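Long form salivary protein D7L1 (Culex quinquefasciatus, PDB 6V4C) binds and sequesters host adenine nucleotides, ADP and ATP most tightly, inhibiting platelet aggregation and hemostasis and so aiding blood feeding on vertebrates. Local coordinates at residues E15-C18 and M19-F23; A46-V49 and K50-E54; Y239-C242 and I243-G246. All blocks are in the same frame, centred on the assembly; numbering follows the deposited sequence.

Contact 1 of 3, residues E15-C18 and M19-F23; sequences EAKC and MEDHF. With EDO (1,2-ethanediol), chain J.
M19 sets its CG against the backbone of E15, one turn earlier. Its CG stands beside the backbone N, anti to the carbonyl carbon (chi1 -62°), which brings CG within 3.1 Å of the E15 O atom, the same oxygen that accepts the M19 N-H at 3.0 Å. The bend at chi3 then turns the methyl away, while SD stays 4.3 Å from E15 CG; beyond this pair, M19 packs on W33, M34 and L270, and E15 OE1 is hydrogen-bonded to W36. The next two residues continue the i to i+4 pattern, E20 N donating to A16 O and D21 N to K17 O, the latter less straight (N-H...O 147°). These bonds belong to helix 8-22 of the N-terminal odorant-binding-protein-like domain, which C18 ties to helix 45-55 through its disulfide with C51. A16 lies against Y266, an ADP-binding residue. K17 reaches outward as a fully extended chain that crosses D21 at a slant, with K17 CG 4.1 Å from D21 OD2. The charged ends of the two do not meet: K17 NZ makes a weak hydrogen bond of 3.1 Å to O2 of a 1,2-ethanediol, and D21 OD1 forms a salt bridge with R207.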
ATOM      1  N   GLU A  15       2.255  -4.445   3.851  1.00 50.41           N
ATOM      2  CA  GLU A  15       3.190  -5.567   3.809  1.00 50.49           C
ATOM      3  C   GLU A  15       4.190  -5.404   2.671  1.00 48.94           C
ATOM      4  O   GLU A  15       5.398  -5.587   2.860  1.00 49.09           O
ATOM      5  CB  GLU A  15       2.436  -6.891   3.664  1.00 50.55           C
ATOM      6  CG  GLU A  15       3.361  -8.105   3.595  1.00 50.20           C
ATOM      7  CD  GLU A  15       2.671  -9.354   3.071  1.00 54.99           C
ATOM      8  OE1 GLU A  15       2.487 -10.313   3.854  1.00 54.42           O
ATOM      9  OE2 GLU A  15       2.309  -9.373   1.875  1.00 48.69           O
ATOM     10  N   ALA A  16       3.697  -5.054   1.479  1.00 49.68           N
ATOM     11  CA  ALA A  16       4.575  -4.898   0.325  1.00 46.44           C
ATOM     12  C   ALA A  16       5.578  -3.771   0.541  1.00 48.19           C
ATOM     13  O   ALA A  16       6.739  -3.875   0.130  1.00 49.10           O
ATOM     14  CB  ALA A  16       3.741  -4.643  -0.931  1.00 44.65           C
ATOM     15  N   LYS A  17       5.144  -2.681   1.180  1.00 43.60           N
ATOM     16  CA  LYS A  17       6.054  -1.569   1.443  1.00 47.77           C
ATOM     17  C   LYS A  17       7.190  -1.989   2.370  1.00 49.05           C
ATOM     18  O   LYS A  17       8.350  -1.619   2.151  1.00 52.57           O
ATOM     19  CB  LYS A  17       5.282  -0.393   2.035  1.00 46.79           C
ATOM     20  CG  LYS A  17       6.124   0.836   2.290  1.00 50.97           C
ATOM     21  CD  LYS A  17       5.316   1.900   3.009  1.00 51.87           C
ATOM     22  CE  LYS A  17       6.201   3.052   3.457  1.00 59.09           C
ATOM     23  NZ  LYS A  17       5.405   4.128   4.107  1.00 59.81           N
ATOM     24  N   CYS A  18       6.877  -2.760   3.414  1.00 54.09           N
ATOM     25  CA  CYS A  18       7.927  -3.256   4.299  1.00 58.02           C
ATOM     26  C   CYS A  18       8.862  -4.206   3.566  1.00 55.73           C
ATOM     27  O   CYS A  18      10.083  -4.151   3.752  1.00 58.50           O
ATOM     28  CB  CYS A  18       7.321  -3.949   5.519  1.00 57.14           C
ATOM     29  SG  CYS A  18       6.636  -2.841   6.763  1.00 61.74           S
ATOM     30  N   MET A  19       8.308  -5.083   2.724  1.00 58.33           N
ATOM     31  CA  MET A  19       9.142  -6.019   1.978  1.00 60.59           C
ATOM     32  C   MET A  19      10.085  -5.286   1.034  1.00 62.08           C
ATOM     33  O   MET A  19      11.263  -5.641   0.923  1.00 64.87           O
ATOM     34  CB  MET A  19       8.267  -7.007   1.207  1.00 59.46           C
ATOM     35  CG  MET A  19       7.387  -7.889   2.079  1.00 60.20           C
ATOM     36  SD  MET A  19       6.640  -9.219   1.123  1.00 58.20           S
ATOM     37  CE  MET A  19       8.117  -9.895   0.376  1.00 64.65           C
ATOM     38  N   GLU A  20       9.586  -4.255   0.346  1.00 52.80           N
ATOM     39  CA  GLU A  20      10.439  -3.483  -0.552  1.00 54.03           C
ATOM     40  C   GLU A  20      11.547  -2.770   0.212  1.00 55.91           C
ATOM     41  O   GLU A  20      12.683  -2.677  -0.267  1.00 57.40           O
ATOM     42  CB  GLU A  20       9.601  -2.468  -1.331  1.00 53.48           C
ATOM     43  CG  GLU A  20       8.694  -3.074  -2.388  1.00 55.11           C
ATOM     44  CD  GLU A  20       7.942  -2.017  -3.174  1.00 55.83           C
ATOM     45  OE1 GLU A  20       7.051  -2.381  -3.970  1.00 53.89           O
ATOM     46  OE2 GLU A  20       8.242  -0.818  -2.994  1.00 55.41           O
ATOM     47  N   ASP A  21      11.236  -2.257   1.404  1.00 55.33           N
ATOM     48  CA  ASP A  21      12.211  -1.470   2.150  1.00 60.32           C
ATOM     49  C   ASP A  21      13.305  -2.322   2.784  1.00 64.15           C
ATOM     50  O   ASP A  21      14.346  -1.777   3.167  1.00 67.44           O
ATOM     51  CB  ASP A  21      11.509  -0.645   3.231  1.00 60.53           C
ATOM     52  CG  ASP A  21      10.773   0.558   2.668  1.00 58.55           C
ATOM     53  OD1 ASP A  21      10.908   0.832   1.457  1.00 57.45           O
ATOM     54  OD2 ASP A  21      10.057   1.229   3.441  1.00 59.70           O
ATOM     55  N   HIS A  22      13.108  -3.637   2.898  1.00 76.11           N
ATOM     56  CA  HIS A  22      14.012  -4.473   3.679  1.00 78.49           C
ATOM     57  C   HIS A  22      14.555  -5.705   2.966  1.00 81.40           C
ATOM     58  O   HIS A  22      15.527  -6.287   3.462  1.00 85.30           O
ATOM     59  CB  HIS A  22      13.347  -4.915   4.992  1.00 80.39           C
ATOM     60  CG  HIS A  22      13.209  -3.816   6.000  1.00 83.84           C
ATOM     61  ND1 HIS A  22      12.115  -3.701   6.832  1.00 82.81           N
ATOM     62  CD2 HIS A  22      14.030  -2.787   6.316  1.00 83.49           C
ATOM     63  CE1 HIS A  22      12.267  -2.645   7.612  1.00 83.11           C
ATOM     64  NE2 HIS A  22      13.421  -2.075   7.320  1.00 84.75           N
ATOM     65  N   PHE A  23      13.980  -6.129   1.838  1.00 67.45           N
ATOM     66  CA  PHE A  23      14.417  -7.389   1.240  1.00 69.43           C
ATOM     67  C   PHE A  23      15.801  -7.298   0.611  1.00 69.52           C
ATOM     68  O   PHE A  23      16.480  -8.324   0.498  1.00 73.86           O
ATOM     69  CB  PHE A  23      13.371  -7.936   0.262  1.00 63.39           C
ATOM     70  CG  PHE A  23      13.491  -7.400  -1.136  1.00 63.48           C
ATOM     71  CD1 PHE A  23      13.397  -6.042  -1.389  1.00 63.39           C
ATOM     72  CD2 PHE A  23      13.672  -8.264  -2.206  1.00 64.10           C
ATOM     73  CE1 PHE A  23      13.501  -5.552  -2.679  1.00 61.82           C
ATOM     74  CE2 PHE A  23      13.770  -7.782  -3.497  1.00 60.83           C
ATOM     75  CZ  PHE A  23      13.688  -6.425  -3.733  1.00 61.95           C
TER
HETATM   76  C1  EDO J 309       4.033   4.433   0.955  0.70 51.56           C
HETATM   77  O1  EDO J 309       3.847   4.720  -0.431  0.70 49.91           O
HETATM   78  C2  EDO J 309       3.353   5.494   1.815  0.70 49.43           C
HETATM   79  O2  EDO J 309       2.608   4.895   2.883  0.70 52.11           O

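Contact 2 of 3, residues A46-V49 and K50-E54; sequences ACYV and KCLVE
The Y48 ring and the L52 side chain lie next to each other, both pointing the same way off one face of helix 45-55. This helix is part of the disulfide-linked helical framework of the PBP/GOBP fold, and the contact is the i to i+4 packing of successive turns. The hydroxyl end of the tyrosine settles against the isobutyl fork: Y48 OH is 3.9 Å from L52 CD2 and equally far from L52 CD1, while Y48 CZ approaches the CD2 methyl at 4.2 Å. On the next strip of surface, V49 and V53 meet at an angle through their CG1 methyls, 4.1 Å apart.

Main-chain bonds set the spacing of both pairs. L52 N donates to Y48 O at 2.9 Å, and V53 N donates to V49 O over the same length with an N-H...O angle of 162°. C51 N approaches C47 O from well above the carbonyl plane, and the K50 N to A46 O bond at the start of the segment is weak.

Further out, W33 stacks on the Y48 ring, which also packs on E15, C18 and M19 of helix 8-22. F111 of helix 104-117 packs against both valines, and W36 touches L52. A disulfide from C47 to C104 fixes the helix to helix 104-117, complementing the link that C51 makes to helix 8-22. Y48 OH is buried here with no hydrogen-bonding partner in the model. V53 puts CG2 between its own backbone N and carbonyl carbon, and that methyl presses on the preceding turn, with V53 CG2 3.2 Å from V49 O.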
ATOM      1  N   ALA A  46      14.824  -9.742  10.807  1.00 77.35           N
ATOM      2  CA  ALA A  46      14.550  -9.139  12.108  1.00 78.40           C
ATOM      3  C   ALA A  46      13.886  -7.773  11.963  1.00 74.14           C
ATOM      4  O   ALA A  46      12.821  -7.525  12.541  1.00 71.84           O
ATOM      5  CB  ALA A  46      15.840  -9.039  12.923  1.00 83.58           C
ATOM      6  N   CYS A  47      14.497  -6.872  11.193  1.00 74.26           N
ATOM      7  CA  CYS A  47      13.937  -5.535  11.037  1.00 76.89           C
ATOM      8  C   CYS A  47      12.751  -5.492  10.083  1.00 70.66           C
ATOM      9  O   CYS A  47      12.013  -4.500  10.080  1.00 67.76           O
ATOM     10  CB  CYS A  47      15.014  -4.537  10.605  1.00 79.66           C
ATOM     11  SG  CYS A  47      16.277  -4.197  11.864  1.00 90.59           S
ATOM     12  N   TYR A  48      12.551  -6.533   9.273  1.00 74.21           N
ATOM     13  CA  TYR A  48      11.336  -6.607   8.469  1.00 68.67           C
ATOM     14  C   TYR A  48      10.116  -6.837   9.351  1.00 68.78           C
ATOM     15  O   TYR A  48       9.067  -6.211   9.156  1.00 63.75           O
ATOM     16  CB  TYR A  48      11.449  -7.715   7.421  1.00 69.52           C
ATOM     17  CG  TYR A  48      10.107  -8.102   6.837  1.00 65.44           C
ATOM     18  CD1 TYR A  48       9.458  -7.270   5.935  1.00 61.24           C
ATOM     19  CD2 TYR A  48       9.482  -9.289   7.202  1.00 65.44           C
ATOM     20  CE1 TYR A  48       8.228  -7.610   5.406  1.00 58.93           C
ATOM     21  CE2 TYR A  48       8.248  -9.638   6.677  1.00 65.09           C
ATOM     22  CZ  TYR A  48       7.628  -8.793   5.778  1.00 61.60           C
ATOM     23  OH  TYR A  48       6.404  -9.129   5.248  1.00 58.14           O
ATOM     24  N   VAL A  49      10.237  -7.742  10.325  1.00 67.38           N
ATOM     25  CA  VAL A  49       9.128  -8.009  11.236  1.00 67.00           C
ATOM     26  C   VAL A  49       8.766  -6.755  12.018  1.00 67.70           C
ATOM     27  O   VAL A  49       7.584  -6.468  12.248  1.00 66.94           O
ATOM     28  CB  VAL A  49       9.470  -9.195  12.159  1.00 71.75           C
ATOM     29  CG1 VAL A  49       8.379  -9.395  13.195  1.00 70.58           C
ATOM     30  CG2 VAL A  49       9.669 -10.457  11.335  1.00 70.87           C
ATOM     31  N   LYS A  50       9.775  -5.985  12.436  1.00 71.90           N
ATOM     32  CA  LYS A  50       9.516  -4.739  13.151  1.00 73.71           C
ATOM     33  C   LYS A  50       8.699  -3.779  12.295  1.00 67.60           C
ATOM     34  O   LYS A  50       7.708  -3.204  12.757  1.00 67.54           O
ATOM     35  CB  LYS A  50      10.836  -4.093  13.576  1.00 79.33           C
ATOM     36  CG  LYS A  50      10.668  -2.727  14.222  1.00 80.61           C
ATOM     37  CD  LYS A  50      12.011  -2.080  14.514  1.00 88.63           C
ATOM     38  CE  LYS A  50      11.831  -0.695  15.113  1.00 93.70           C
ATOM     39  NZ  LYS A  50      13.139  -0.039  15.390  1.00 98.79           N
ATOM     40  N   CYS A  51       9.112  -3.591  11.039  1.00 69.51           N
ATOM     41  CA  CYS A  51       8.328  -2.788  10.106  1.00 68.58           C
ATOM     42  C   CYS A  51       6.901  -3.308  10.006  1.00 66.43           C
ATOM     43  O   CYS A  51       5.939  -2.531  10.062  1.00 64.92           O
ATOM     44  CB  CYS A  51       8.998  -2.817   8.730  1.00 65.57           C
ATOM     45  SG  CYS A  51       8.238  -1.778   7.442  1.00 65.22           S
ATOM     46  N   LEU A  52       6.745  -4.630   9.886  1.00 65.91           N
ATOM     47  CA  LEU A  52       5.431  -5.211   9.635  1.00 61.82           C
ATOM     48  C   LEU A  52       4.492  -5.029  10.820  1.00 65.11           C
ATOM     49  O   LEU A  52       3.324  -4.667  10.638  1.00 61.59           O
ATOM     50  CB  LEU A  52       5.575  -6.690   9.280  1.00 60.77           C
ATOM     51  CG  LEU A  52       4.335  -7.390   8.731  1.00 63.23           C
ATOM     52  CD1 LEU A  52       3.986  -6.839   7.356  1.00 58.69           C
ATOM     53  CD2 LEU A  52       4.540  -8.896   8.674  1.00 62.31           C
ATOM     54  N   VAL A  53       4.976  -5.275  12.043  1.00 64.40           N
ATOM     55  CA  VAL A  53       4.093  -5.210  13.203  1.00 65.22           C
ATOM     56  C   VAL A  53       3.711  -3.772  13.536  1.00 65.50           C
ATOM     57  O   VAL A  53       2.604  -3.516  14.023  1.00 67.45           O
ATOM     58  CB  VAL A  53       4.688  -5.956  14.412  1.00 72.39           C
ATOM     59  CG1 VAL A  53       4.853  -7.436  14.092  1.00 69.11           C
ATOM     60  CG2 VAL A  53       6.015  -5.342  14.830  1.00 73.62           C
ATOM     61  N   GLU A  54       4.608  -2.815  13.290  1.00 61.71           N
ATOM     62  CA  GLU A  54       4.246  -1.414  13.477  1.00 64.04           C
ATOM     63  C   GLU A  54       3.248  -0.961  12.416  1.00 61.27           C
ATOM     64  O   GLU A  54       2.252  -0.297  12.733  1.00 58.63           O
ATOM     65  CB  GLU A  54       5.500  -0.539  13.460  1.00 66.42           C
ATOM     66  CG  GLU A  54       6.511  -0.872  14.555  1.00 72.10           C
ATOM     67  CD  GLU A  54       7.717   0.053  14.547  1.00 76.25           C
ATOM     68  OE1 GLU A  54       7.979   0.705  15.581  1.00 80.79           O
ATOM     69  OE2 GLU A  54       8.405   0.131  13.506  1.00 75.44           O
TER

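Contact 3 of 3, residues Y239-C242 and I243-G246; sequences YYKC and IYDG
Two bends in the K241 chain, at chi2 (46°) and chi4 (60°), curl its amino group forward along the helix surface to D245. D245 turns its CG away from its carbonyl carbon (chi1 -67°), which leans the carboxylate toward the preceding turn. The result is an i to i+4 salt bridge in which one amino group spans both oxygens: K241 NZ is 2.8 Å from D245 OD1, which receives it on its syn lone pair, and makes a weak bond of 3.1 Å to D245 OD2. The same pair is joined through the backbone, D245 N to K241 O at 2.9 Å. K241 also makes a cation-pi contact with F174, and its CD lies 4.1 Å from Y244 CD1. Y240 and Y244, a turn apart, touch marginally, Y240 CE1 4.5 Å from Y244 CD2. I243 CG1 passes Y239 O at 3.2 Å. Helix 235-247, part of the second PBP/GOBP-family domain and pinned by the C242-C228 disulfide, packs through Y240, I243 and Y244 on F252 of helix 249-263; Y239 and I243 rest on L225 of helix 218-226. Y244 OH bonds to H172 O and weakly to E249, both zinc-site residues, and Y240 OH to G173 O near the end of helix 164-172.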
ATOM      1  N   TYR A 239      -3.125  19.813  -4.550  1.00 42.52           N
ATOM      2  CA  TYR A 239      -1.767  19.326  -4.333  1.00 42.43           C
ATOM      3  C   TYR A 239      -1.296  18.474  -5.506  1.00 40.23           C
ATOM      4  O   TYR A 239      -0.134  18.562  -5.920  1.00 40.10           O
ATOM      5  CB  TYR A 239      -1.690  18.542  -3.024  1.00 42.50           C
ATOM      6  CG  TYR A 239      -1.616  19.418  -1.792  1.00 44.30           C
ATOM      7  CD1 TYR A 239      -0.478  20.168  -1.519  1.00 45.88           C
ATOM      8  CD2 TYR A 239      -2.678  19.489  -0.899  1.00 47.64           C
ATOM      9  CE1 TYR A 239      -0.400  20.970  -0.392  1.00 49.33           C
ATOM     10  CE2 TYR A 239      -2.608  20.287   0.233  1.00 48.73           C
ATOM     11  CZ  TYR A 239      -1.467  21.025   0.479  1.00 51.71           C
ATOM     12  OH  TYR A 239      -1.393  21.820   1.600  1.00 55.93           O
ATOM     13  N   TYR A 240      -2.188  17.640  -6.041  1.00 40.07           N
ATOM     14  CA  TYR A 240      -1.891  16.867  -7.244  1.00 38.26           C
ATOM     15  C   TYR A 240      -1.422  17.780  -8.369  1.00 37.33           C
ATOM     16  O   TYR A 240      -0.395  17.527  -9.008  1.00 36.69           O
ATOM     17  CB  TYR A 240      -3.156  16.104  -7.643  1.00 37.46           C
ATOM     18  CG  TYR A 240      -3.069  15.190  -8.846  1.00 35.50           C
ATOM     19  CD1 TYR A 240      -3.111  15.702 -10.135  1.00 35.80           C
ATOM     20  CD2 TYR A 240      -3.020  13.811  -8.691  1.00 36.60           C
ATOM     21  CE1 TYR A 240      -3.060  14.874 -11.233  1.00 34.21           C
ATOM     22  CE2 TYR A 240      -2.974  12.970  -9.788  1.00 36.07           C
ATOM     23  CZ  TYR A 240      -2.995  13.510 -11.056  1.00 36.74           C
ATOM     24  OH  TYR A 240      -2.952  12.685 -12.156  1.00 34.84           O
ATOM     25  N   LYS A 241      -2.155  18.870  -8.611  1.00 38.98           N
ATOM     26  CA  LYS A 241      -1.760  19.802  -9.662  1.00 41.86           C
ATOM     27  C   LYS A 241      -0.462  20.523  -9.321  1.00 40.17           C
ATOM     28  O   LYS A 241       0.334  20.820 -10.220  1.00 39.75           O
ATOM     29  CB  LYS A 241      -2.884  20.803  -9.936  1.00 42.84           C
ATOM     30  CG  LYS A 241      -2.681  21.650 -11.194  1.00 48.05           C
ATOM     31  CD  LYS A 241      -2.254  20.779 -12.377  1.00 46.72           C
ATOM     32  CE  LYS A 241      -2.514  21.455 -13.717  1.00 49.77           C
ATOM     33  NZ  LYS A 241      -1.788  22.746 -13.871  1.00 48.06           N
ATOM     34  N   CYS A 242      -0.229  20.804  -8.036  1.00 39.28           N
ATOM     35  CA  CYS A 242       1.020  21.440  -7.630  1.00 40.38           C
ATOM     36  C   CYS A 242       2.219  20.542  -7.925  1.00 38.68           C
ATOM     37  O   CYS A 242       3.250  21.014  -8.418  1.00 37.18           O
ATOM     38  CB  CYS A 242       0.947  21.824  -6.149  1.00 42.41           C
ATOM     39  SG  CYS A 242      -0.059  23.321  -5.817  1.00 55.88           S
ATOM     40  N   ILE A 243       2.099  19.243  -7.640  1.00 37.85           N
ATOM     41  CA  ILE A 243       3.164  18.297  -7.969  1.00 38.46           C
ATOM     42  C   ILE A 243       3.319  18.171  -9.480  1.00 38.62           C
ATOM     43  O   ILE A 243       4.438  18.129 -10.007  1.00 38.84           O
ATOM     44  CB  ILE A 243       2.872  16.935  -7.316  1.00 38.26           C
ATOM     45  CG1 ILE A 243       2.727  17.086  -5.800  1.00 38.13           C
ATOM     46  CG2 ILE A 243       3.955  15.925  -7.676  1.00 36.64           C
ATOM     47  CD1 ILE A 243       1.960  15.956  -5.153  1.00 39.47           C
ATOM     48  N   TYR A 244       2.193  18.094 -10.194  1.00 37.49           N
ATOM     49  CA  TYR A 244       2.199  18.041 -11.654  1.00 38.19           C
ATOM     50  C   TYR A 244       2.980  19.209 -12.247  1.00 38.26           C
ATOM     51  O   TYR A 244       3.838  19.023 -13.117  1.00 38.71           O
ATOM     52  CB  TYR A 244       0.743  18.067 -12.128  1.00 36.36           C
ATOM     53  CG  TYR A 244       0.492  17.815 -13.598  1.00 36.55           C
ATOM     54  CD1 TYR A 244       0.684  18.817 -14.542  1.00 41.76           C
ATOM     55  CD2 TYR A 244       0.001  16.591 -14.035  1.00 38.30           C
ATOM     56  CE1 TYR A 244       0.431  18.595 -15.882  1.00 40.89           C
ATOM     57  CE2 TYR A 244      -0.257  16.360 -15.372  1.00 38.91           C
ATOM     58  CZ  TYR A 244      -0.040  17.364 -16.292  1.00 39.30           C
ATOM     59  OH  TYR A 244      -0.300  17.137 -17.623  1.00 38.22           O
ATOM     60  N   ASP A 245       2.696  20.427 -11.780  1.00 43.36           N
ATOM     61  CA  ASP A 245       3.357  21.605 -12.332  1.00 42.21           C
ATOM     62  C   ASP A 245       4.831  21.650 -11.947  1.00 40.62           C
ATOM     63  O   ASP A 245       5.674  22.064 -12.751  1.00 45.27           O
ATOM     64  CB  ASP A 245       2.643  22.875 -11.871  1.00 42.95           C
ATOM     65  CG  ASP A 245       1.247  22.998 -12.443  1.00 45.79           C
ATOM     66  OD1 ASP A 245       0.983  22.404 -13.511  1.00 47.68           O
ATOM     67  OD2 ASP A 245       0.412  23.689 -11.824  1.00 49.05           O
ATOM     68  N   GLY A 246       5.160  21.229 -10.724  1.00 40.07           N
ATOM     69  CA  GLY A 246       6.550  21.259 -10.294  1.00 40.40           C
ATOM     70  C   GLY A 246       7.426  20.295 -11.069  1.00 40.24           C
ATOM     71  O   GLY A 246       8.523  20.649 -11.510  1.00 40.35           O
TER

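Overall arrangement
The three contacts follow one another along the chain, each within a single helix: contact 1 in 8-22, contact 2 in 45-55 and contact 3 in 235-247. Contacts 1 and 2 share the N-terminal PBP/GOBP range and touch directly, their centres about 9 Å apart, with H22 packing on the backbone of C47 and Y48. Contact 3 belongs to the second range, its centre about 27 Å from that of contact 1 and about 33 Å from that of contact 2. ADP-binding residues Y266 and S267 lie near contact 1, whereas contact 3 is remote from the nucleotide. Disulfide-braced helices thus recur in both halves of this all-helical protein.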